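Local coordinates for protein putative oxidoreductase (Staphylococcus aureus subsp. aureus, PDB 3IV4) that is a thioredoxin-fold protein of the monothiol bacilliredoxin BrxC family that probably acts as an oxidoreductase in thiol-disulfide chemistry, at residues A[27-31]-A[43-49]. Residues are numbered along the deposited sequence; the frame is centred on the assembly and turned at random.
Sequences VFVLK and YDQFNKF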
loop_
_atom_site.group_PDB
_atom_site.type_symbol
_atom_site.label_atom_id
_atom_site.label_comp_id
_atom_site.label_asym_id
_atom_site.label_seq_id
_atom_site.Cartn_x
_atom_site.Cartn_y
_atom_site.Cartn_z
ATOM N N VAL A 27 -9.056 -2.239 1.683
ATOM C CA VAL A 27 -7.936 -2.143 0.728
ATOM C C VAL A 27 -6.678 -1.549 1.360
ATOM O O VAL A 27 -6.724 -0.437 1.894
ATOM C CB VAL A 27 -8.327 -1.240 -0.469
ATOM C CG1 VAL A 27 -7.126 -0.956 -1.370
ATOM C CG2 VAL A 27 -9.434 -1.868 -1.272
ATOM N N PHE A 28 -5.555 -2.271 1.294
ATOM C CA PHE A 28 -4.272 -1.699 1.663
ATOM C C PHE A 28 -3.531 -1.331 0.393
ATOM O O PHE A 28 -3.564 -2.086 -0.584
ATOM C CB PHE A 28 -3.428 -2.717 2.449
ATOM C CG PHE A 28 -3.856 -2.904 3.879
ATOM C CD1 PHE A 28 -3.349 -2.078 4.884
ATOM C CD2 PHE A 28 -4.742 -3.925 4.230
ATOM C CE1 PHE A 28 -3.720 -2.256 6.234
ATOM C CE2 PHE A 28 -5.128 -4.106 5.575
ATOM C CZ PHE A 28 -4.604 -3.278 6.570
ATOM N N VAL A 29 -2.859 -0.183 0.420
ATOM C CA VAL A 29 -2.077 0.325 -0.717
ATOM C C VAL A 29 -0.706 0.767 -0.200
ATOM O O VAL A 29 -0.628 1.521 0.774
ATOM C CB VAL A 29 -2.773 1.538 -1.389
ATOM C CG1 VAL A 29 -1.925 2.075 -2.546
ATOM C CG2 VAL A 29 -4.172 1.144 -1.886
ATOM N N LEU A 30 0.357 0.330 -0.870
ATOM C CA LEU A 30 1.714 0.669 -0.486
ATOM C C LEU A 30 2.406 1.497 -1.562
ATOM O O LEU A 30 2.484 1.060 -2.705
ATOM C CB LEU A 30 2.511 -0.622 -0.280
ATOM C CG LEU A 30 3.997 -0.475 0.017
ATOM C CD1 LEU A 30 4.231 0.125 1.399
ATOM C CD2 LEU A 30 4.732 -1.803 -0.161
ATOM N N LYS A 31 2.930 2.656 -1.180
ATOM C CA LYS A 31 3.889 3.382 -1.998
ATOM C C LYS A 31 5.263 2.760 -1.785
ATOM O O LYS A 31 5.759 2.711 -0.649
ATOM C CB LYS A 31 3.948 4.862 -1.604
ATOM C CG LYS A 31 2.698 5.652 -1.881
ATOM C CD LYS A 31 3.006 7.140 -1.681
ATOM C CE LYS A 31 1.808 8.023 -2.027
ATOM N NZ LYS A 31 2.226 9.471 -1.987
ATOM N N TYR A 43 7.904 -3.577 1.890
ATOM C CA TYR A 43 7.234 -4.395 0.896
ATOM C C TYR A 43 7.185 -5.856 1.373
ATOM O O TYR A 43 6.163 -6.533 1.243
ATOM C CB TYR A 43 7.971 -4.286 -0.446
ATOM C CG TYR A 43 7.300 -4.965 -1.625
ATOM C CD1 TYR A 43 6.474 -4.254 -2.474
ATOM C CD2 TYR A 43 7.539 -6.306 -1.912
ATOM C CE1 TYR A 43 5.871 -4.856 -3.568
ATOM C CE2 TYR A 43 6.934 -6.922 -3.023
ATOM C CZ TYR A 43 6.103 -6.178 -3.832
ATOM O OH TYR A 43 5.499 -6.759 -4.926
ATOM N N ASP A 44 8.299 -6.330 1.933
ATOM C CA ASP A 44 8.335 -7.675 2.512
ATOM C C ASP A 44 7.297 -7.851 3.643
ATOM O O ASP A 44 6.563 -8.847 3.664
ATOM C CB ASP A 44 9.748 -7.961 3.016
ATOM C CG ASP A 44 9.936 -9.399 3.464
ATOM O OD1 ASP A 44 10.295 -9.568 4.633
ATOM O OD2 ASP A 44 9.717 -10.317 2.661
ATOM N N GLN A 45 7.222 -6.880 4.564
ATOM C CA GLN A 45 6.201 -6.896 5.630
ATOM C C GLN A 45 4.793 -6.908 5.044
ATOM O O GLN A 45 3.925 -7.648 5.500
ATOM C CB GLN A 45 6.365 -5.704 6.578
ATOM C CG GLN A 45 7.675 -5.776 7.372
ATOM C CD GLN A 45 7.688 -6.922 8.359
ATOM O OE1 GLN A 45 6.895 -6.960 9.308
ATOM N NE2 GLN A 45 8.568 -7.881 8.124
ATOM N N PHE A 46 4.593 -6.096 4.012
ATOM C CA PHE A 46 3.311 -5.955 3.335
ATOM C C PHE A 46 2.898 -7.305 2.755
ATOM O O PHE A 46 1.773 -7.763 3.005
ATOM C CB PHE A 46 3.457 -4.865 2.260
ATOM C CG PHE A 46 2.166 -4.340 1.679
ATOM C CD1 PHE A 46 1.302 -3.557 2.437
ATOM C CD2 PHE A 46 1.870 -4.549 0.331
ATOM C CE1 PHE A 46 0.114 -3.032 1.857
ATOM C CE2 PHE A 46 0.719 -4.028 -0.252
ATOM C CZ PHE A 46 -0.167 -3.275 0.517
ATOM N N ASN A 47 3.803 -7.954 2.022
ATOM C CA ASN A 47 3.531 -9.280 1.464
ATOM C C ASN A 47 3.287 -10.344 2.520
ATOM O O ASN A 47 2.439 -11.202 2.326
ATOM C CB ASN A 47 4.683 -9.761 0.580
ATOM C CG ASN A 47 4.567 -9.289 -0.840
ATOM O OD1 ASN A 47 3.644 -9.659 -1.559
ATOM N ND2 ASN A 47 5.521 -8.473 -1.262
ATOM N N LYS A 48 4.057 -10.318 3.610
ATOM C CA LYS A 48 3.875 -11.291 4.703
ATOM C C LYS A 48 2.511 -11.130 5.346
ATOM O O LYS A 48 1.797 -12.102 5.592
ATOM C CB LYS A 48 4.978 -11.125 5.751
ATOM C CG LYS A 48 6.267 -11.842 5.390
ATOM C CD LYS A 48 7.390 -11.255 6.200
ATOM C CE LYS A 48 8.639 -12.081 6.089
ATOM N NZ LYS A 48 9.629 -11.452 7.019
ATOM N N PHE A 49 2.115 -9.889 5.578
ATOM C CA PHE A 49 0.814 -9.624 6.163
ATOM C C PHE A 49 -0.325 -10.086 5.238
ATOM O O PHE A 49 -1.245 -10.812 5.663
ATOM C CB PHE A 49 0.716 -8.122 6.440
ATOM C CG PHE A 49 -0.674 -7.663 6.773
ATOM C CD1 PHE A 49 -1.224 -7.933 8.026
ATOM C CD2 PHE A 49 -1.430 -6.961 5.831
ATOM C CE1 PHE A 49 -2.507 -7.512 8.337
ATOM C CE2 PHE A 49 -2.708 -6.536 6.133
ATOM C CZ PHE A 49 -3.242 -6.807 7.389
#
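Helix segment 43-49 lies over strand segment 27-31 and runs nearly antiparallel to it, at 163°, with the axes 10.1 Å apart. Phe-28 and Leu-30 point toward the helix, while Val-29 between them points away. The t chi1 of Phe-46 and Phe-49 carries both rings from the helix toward the strand. The Phe-46 ring goes down between Phe-28 and Leu-30. One face of it covers Leu-30 CB, which sits 3.8 Å from the ring centroid and 9° off the normal, a CH-pi contact. Phe-28 CB is 3.6 Å from Phe-46 CE1. One turn later in the helix, Phe-49 presents its edge to the face of Phe-28, which chi1 m turns toward it. This T-shaped pair has centroids 5.1 Å apart and planes at 78°. At the other end Leu-30 brings CD2 to 3.8 Å from both CA and CD1 of Tyr-43. Leu-107 of helix 104-110 touches both Phe-28 and Phe-49. The contact joins the first strand and the helix of the beta-alpha-beta unit 26-61, part of the thioredoxin fold. Asp-44 and Lys-48 form a salt bridge away from the strand. Van der Waals contact, including the CH-pi contact and T-shaped pair, therefore holds these two segments together, without polar bonds between them.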